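Local coordinates for copper homeostasis protein CutC (Streptococcus agalactiae, PDB 2BDQ), which probably binds copper ions and is thought to take part in copper homeostasis as a cytoplasmic member of the CutC family, at the interface of chains A and B. Residues are numbered along the deposited sequence; one frame, centred on the assembly and turned at random. Chains: chain A/B, copper homeostasis protein CutC.

Contact 1: the interface of chains A and B. Residues chain A 11, 45, 49; chain B 73, 77.
A:Leu11 of one subunit meets B:Leu73 and B:Ile77 of the other, and these three aliphatic side chains make the core of the tight part of the contact. B:Leu73 and B:Ile77 lie one turn apart on helix 72-87, offering their branches from the same side of it. A:Leu11, in the loop after strand 3-9, answers with both methyls. Its CD1 touches CD2 of B:Leu73 at 3.6 Å, the two side chains crossing at a slant. Its CD2 lies 3.6 Å from CD1 of B:Ile77, where the chains reach toward each other tip to tip. The fork of A:Leu11 thus bears on both helix residues at once, and even its branch carbon CG is within 3.8 Å of B:Ile77 CD1. The side chain gets there with CG lodged between the backbone N and the carbonyl carbon (chi1 45°).

Helix 40-52 of chain A adds to this close packing through the aliphatic stem of A:Glu45: CG passes 3.7 Å from CG1 of B:Ile77, the two chains running past each other in opposite directions. A bend at chi2 (-52°) carries the carboxylate away from B:Ile77, and the methylenes do the touching here. A:Tyr49, one turn further along the same helix, forms the looser end. The methyl CD1 of B:Leu73 lies above the ring plane, out past the rim near CD1 of the tyrosine, the two side chains crossing at about a right angle.

B:Leu73 sits in the middle, with 66 Å² of its surface hidden by chain A, about twice that of A:Leu11. Its two branches divide the work: CD2 goes to the leucine of the loop and CD1 to the tyrosine. This apolar patch, a helix set against a helix and a loop, probably helps hold the two copies together, and the twofold symmetry repeats it with the chains exchanged. At the tyrosine end, CD1 of the A:Tyr49 ring stands 3.9 Å from CD1 of B:Leu73.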
ATOM      1  N   LEU A  11       8.651  -6.244  -1.332  1.00 21.69           N
ATOM      2  CA  LEU A  11       9.790  -7.149  -1.239  1.00 25.02           C
ATOM      3  C   LEU A  11      11.131  -6.618  -1.669  1.00 24.58           C
ATOM      4  O   LEU A  11      12.057  -7.375  -1.938  1.00 25.43           O
ATOM      5  CB  LEU A  11       9.470  -8.461  -1.953  1.00 25.50           C
ATOM      6  CG  LEU A  11       8.807  -8.425  -3.318  1.00 27.83           C
ATOM      7  CD1 LEU A  11       9.873  -8.274  -4.397  1.00 29.42           C
ATOM      8  CD2 LEU A  11       8.021  -9.714  -3.518  1.00 27.48           C
ATOM      9  N   GLU A  45       3.920 -13.333  -4.441  1.00 18.36           N
ATOM     10  CA  GLU A  45       5.341 -13.467  -4.722  1.00 17.36           C
ATOM     11  C   GLU A  45       6.225 -13.450  -3.481  1.00 16.73           C
ATOM     12  O   GLU A  45       7.203 -14.187  -3.408  1.00 15.58           O
ATOM     13  CB  GLU A  45       5.781 -12.374  -5.698  1.00 16.76           C
ATOM     14  CG  GLU A  45       5.072 -12.447  -7.052  1.00 20.20           C
ATOM     15  CD  GLU A  45       5.167 -13.831  -7.685  1.00 23.70           C
ATOM     16  OE1 GLU A  45       6.285 -14.394  -7.728  1.00 25.50           O
ATOM     17  OE2 GLU A  45       4.128 -14.352  -8.149  1.00 24.23           O
ATOM     18  N   TYR A  49       8.669 -16.385  -2.380  1.00 23.35           N
ATOM     19  CA  TYR A  49      10.075 -16.014  -2.276  1.00 23.68           C
ATOM     20  C   TYR A  49      10.619 -16.305  -0.883  1.00 24.01           C
ATOM     21  O   TYR A  49      11.678 -16.906  -0.737  1.00 26.20           O
ATOM     22  CB  TYR A  49      10.259 -14.529  -2.579  1.00 24.80           C
ATOM     23  CG  TYR A  49      11.698 -14.072  -2.549  1.00 27.55           C
ATOM     24  CD1 TYR A  49      12.546 -14.302  -3.629  1.00 28.32           C
ATOM     25  CD2 TYR A  49      12.214 -13.408  -1.435  1.00 28.04           C
ATOM     26  CE1 TYR A  49      13.879 -13.876  -3.603  1.00 31.30           C
ATOM     27  CE2 TYR A  49      13.538 -12.981  -1.398  1.00 29.77           C
ATOM     28  CZ  TYR A  49      14.365 -13.216  -2.488  1.00 30.32           C
ATOM     29  OH  TYR A  49      15.671 -12.783  -2.467  1.00 31.93           O
TER
ATOM     30  N   LEU B  73      11.276 -10.121 -11.101  1.00 19.74           N
ATOM     31  CA  LEU B  73      10.338 -10.441 -10.033  1.00 19.72           C
ATOM     32  C   LEU B  73       9.282  -9.341  -9.858  1.00 18.79           C
ATOM     33  O   LEU B  73       8.108  -9.630  -9.631  1.00 18.44           O
ATOM     34  CB  LEU B  73      11.115 -10.677  -8.735  1.00 21.94           C
ATOM     35  CG  LEU B  73      10.416 -11.498  -7.653  1.00 24.51           C
ATOM     36  CD1 LEU B  73      11.415 -11.966  -6.592  1.00 26.60           C
ATOM     37  CD2 LEU B  73       9.323 -10.658  -7.034  1.00 25.27           C
ATOM     38  N   ILE B  77       5.211  -9.353 -10.380  1.00 15.91           N
ATOM     39  CA  ILE B  77       4.256  -8.811  -9.427  1.00 14.78           C
ATOM     40  C   ILE B  77       3.217  -7.971 -10.179  1.00 15.97           C
ATOM     41  O   ILE B  77       2.008  -8.160 -10.015  1.00 16.02           O
ATOM     42  CB  ILE B  77       4.987  -7.942  -8.378  1.00 15.18           C
ATOM     43  CG1 ILE B  77       5.767  -8.851  -7.424  1.00 17.28           C
ATOM     44  CG2 ILE B  77       3.994  -7.075  -7.613  1.00 13.02           C
ATOM     45  CD1 ILE B  77       6.742  -8.114  -6.531  1.00 18.54           C
TER

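Contact 2: the interface of chains A and B. Residues chain A 9, 29, 36-37, 39; chain B 29-30, 36-37.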
ATOM      1  N   GLU A   9       8.317  -3.509   3.676  1.00 18.10           N
ATOM      2  CA  GLU A   9       7.337  -2.809   2.864  1.00 19.32           C
ATOM      3  C   GLU A   9       7.615  -3.408   1.497  1.00 20.07           C
ATOM      4  O   GLU A   9       8.657  -3.124   0.891  1.00 20.88           O
ATOM      5  CB  GLU A   9       7.583  -1.296   2.842  1.00 18.87           C
ATOM      6  CG  GLU A   9       6.615  -0.559   1.920  1.00 20.65           C
ATOM      7  CD  GLU A   9       6.821   0.941   1.906  1.00 20.95           C
ATOM      8  OE1 GLU A   9       6.646   1.576   2.970  1.00 22.15           O
ATOM      9  OE2 GLU A   9       7.154   1.489   0.831  1.00 21.14           O
ATOM     10  N   ASP A  29       2.566  -2.793   3.316  1.00 20.15           N
ATOM     11  CA  ASP A  29       2.987  -1.723   2.435  1.00 18.43           C
ATOM     12  C   ASP A  29       2.726  -0.448   3.223  1.00 17.27           C
ATOM     13  O   ASP A  29       2.302  -0.508   4.381  1.00 16.75           O
ATOM     14  CB  ASP A  29       2.170  -1.755   1.134  1.00 18.92           C
ATOM     15  CG  ASP A  29       2.635  -0.724   0.119  1.00 19.69           C
ATOM     16  OD1 ASP A  29       3.830  -0.371   0.111  1.00 23.89           O
ATOM     17  OD2 ASP A  29       1.811  -0.269  -0.690  1.00 23.35           O
ATOM     18  N   THR A  36       0.014  -1.126   5.837  1.00 14.48           N
ATOM     19  CA  THR A  36      -1.307  -1.542   5.390  1.00 15.85           C
ATOM     20  C   THR A  36      -1.176  -2.859   4.638  1.00 16.26           C
ATOM     21  O   THR A  36      -0.076  -3.386   4.456  1.00 16.35           O
ATOM     22  CB  THR A  36      -1.962  -0.517   4.438  1.00 16.86           C
ATOM     23  OG1 THR A  36      -1.161  -0.371   3.261  1.00 16.16           O
ATOM     24  CG2 THR A  36      -2.125   0.832   5.118  1.00 15.31           C
ATOM     25  N   THR A  37      -2.307  -3.387   4.203  1.00 17.17           N
ATOM     26  CA  THR A  37      -2.314  -4.631   3.466  1.00 17.23           C
ATOM     27  C   THR A  37      -1.661  -4.396   2.114  1.00 17.05           C
ATOM     28  O   THR A  37      -2.050  -3.482   1.386  1.00 19.18           O
ATOM     29  CB  THR A  37      -3.741  -5.117   3.231  1.00 17.72           C
ATOM     30  OG1 THR A  37      -4.413  -5.243   4.490  1.00 16.16           O
ATOM     31  CG2 THR A  37      -3.729  -6.462   2.517  1.00 17.87           C
ATOM     32  N   SER A  39      -0.375  -5.327  -1.897  1.00 15.27           N
ATOM     33  CA  SER A  39      -1.125  -5.766  -3.067  1.00 14.25           C
ATOM     34  C   SER A  39      -1.141  -7.294  -3.168  1.00 15.87           C
ATOM     35  O   SER A  39      -0.336  -7.984  -2.528  1.00 14.92           O
ATOM     36  CB  SER A  39      -0.518  -5.175  -4.341  1.00 13.78           C
ATOM     37  OG  SER A  39       0.704  -5.827  -4.677  1.00 16.35           O
TER
ATOM     38  N   ASP B  29      -2.207   3.192  -3.118  1.00 19.99           N
ATOM     39  CA  ASP B  29      -1.939   3.257  -1.692  1.00 17.60           C
ATOM     40  C   ASP B  29      -0.566   3.891  -1.590  1.00 15.17           C
ATOM     41  O   ASP B  29       0.027   4.241  -2.615  1.00 13.59           O
ATOM     42  CB  ASP B  29      -1.944   1.847  -1.084  1.00 18.09           C
ATOM     43  CG  ASP B  29      -1.796   1.855   0.429  1.00 19.56           C
ATOM     44  OD1 ASP B  29      -2.220   2.826   1.086  1.00 22.86           O
ATOM     45  OD2 ASP B  29      -1.271   0.870   0.977  1.00 21.22           O
ATOM     46  N   ASN B  30      -0.076   4.064  -0.367  1.00 13.65           N
ATOM     47  CA  ASN B  30       1.259   4.612  -0.155  1.00 12.07           C
ATOM     48  C   ASN B  30       1.545   5.864  -0.987  1.00 11.18           C
ATOM     49  O   ASN B  30       2.469   5.864  -1.789  1.00 11.94           O
ATOM     50  CB  ASN B  30       2.289   3.528  -0.507  1.00 12.34           C
ATOM     51  CG  ASN B  30       3.634   3.740   0.164  1.00 12.26           C
ATOM     52  OD1 ASN B  30       3.971   4.846   0.578  1.00 13.95           O
ATOM     53  ND2 ASN B  30       4.418   2.671   0.260  1.00 13.10           N
ATOM     54  N   THR B  36       1.356   3.267  -4.852  1.00 16.68           N
ATOM     55  CA  THR B  36       1.621   1.898  -5.267  1.00 15.25           C
ATOM     56  C   THR B  36       0.297   1.177  -5.469  1.00 15.73           C
ATOM     57  O   THR B  36      -0.782   1.742  -5.282  1.00 14.29           O
ATOM     58  CB  THR B  36       2.434   1.104  -4.222  1.00 14.79           C
ATOM     59  OG1 THR B  36       1.683   0.997  -3.010  1.00 14.72           O
ATOM     60  CG2 THR B  36       3.758   1.782  -3.936  1.00 13.03           C
ATOM     61  N   THR B  37       0.386  -0.084  -5.861  1.00 16.27           N
ATOM     62  CA  THR B  37      -0.804  -0.878  -6.078  1.00 16.01           C
ATOM     63  C   THR B  37      -1.465  -1.140  -4.732  1.00 17.13           C
ATOM     64  O   THR B  37      -0.819  -1.606  -3.794  1.00 18.05           O
ATOM     65  CB  THR B  37      -0.459  -2.214  -6.724  1.00 14.96           C
ATOM     66  OG1 THR B  37       0.272  -1.979  -7.937  1.00 14.10           O
ATOM     67  CG2 THR B  37      -1.729  -2.992  -7.029  1.00 10.98           C
TER
HETATM   68  O   HOH W   1      -0.890  -1.886  -0.962  1.00 13.72           O
HETATM   69  O   HOH W   2       5.427   4.310   3.056  1.00 19.55           O
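A:Asp29 and B:Thr36 face each other across the interface of chains A and B, and so do A:Thr36 and B:Asp29, giving a reciprocal pair of hydrogen bonds. In one, B:Thr36 OG1 donates to A:Asp29 OD2 at 2.6 Å; in the other, A:Thr36 OG1 gives to B:Asp29 OD2 at the same distance. Each threonine hydroxyl uses the syn lone pair of its carboxylate oxygen. Both aspartates extend toward the partner with CG anti to the backbone N (chi1 -176° in A:Asp29). Their own carboxylates come close in turn, OD2 of A:Asp29 being 3.7 Å from OD2 of B:Asp29, with the planes nearly perpendicular. Two carboxylates this near may repel, which the threonine hydroxyl donors would offset in part.

The amide of B:Asn30 adds a further direct bond. Its ND2 donates to A:Asp29 OD1 at 3.1 Å, with the acceptor near the amide plane but the donor well above the carboxylate plane. A:Asp29 is therefore gripped at both oxygens by chain B. The same ND2 also makes a weak bond to A:Glu9 OE2, whose carboxylate stands almost at right angles to the amide.

Water adds further polar links. Water 1 joins the main-chain carbonyls of the two Thr37 residues, 3.1 Å from A:Thr37 O and 2.8 Å from B:Thr37 O, and also contacts A:Asp29 OD2. Water 2 connects A:Glu9 OE1 with B:Asn30 OD1, so the amide is held through its oxygen as well as its nitrogen.

Apolar contact is slight: A:Ser39 CB rests 3.7 Å from the methyl CG2 of B:Thr37. Overall, this polar patch pins the loops that follow strand 24-28 in each subunit against each other, and probably helps set the register of a CutC dimer.

The C-alpha centres of contact 1 and contact 2 lie about 14 Å apart on one twofold-symmetric interface, and no residue belongs to both. They are close in sequence: strand 3-9 ends with the glutamate of contact 2 and leads into the leucine of contact 1, while the loop serine of contact 2 directly precedes helix 40-52, which flanks contact 1. Contact 1 supplies apolar burial and contact 2 directional hydrogen bonds and bridging water. Contact 2 straddles the twofold axis; contact 1 lies off it, so a twin of the apolar patch should flank the axis on the other side. This suits a dimer, which the structure alone cannot prove.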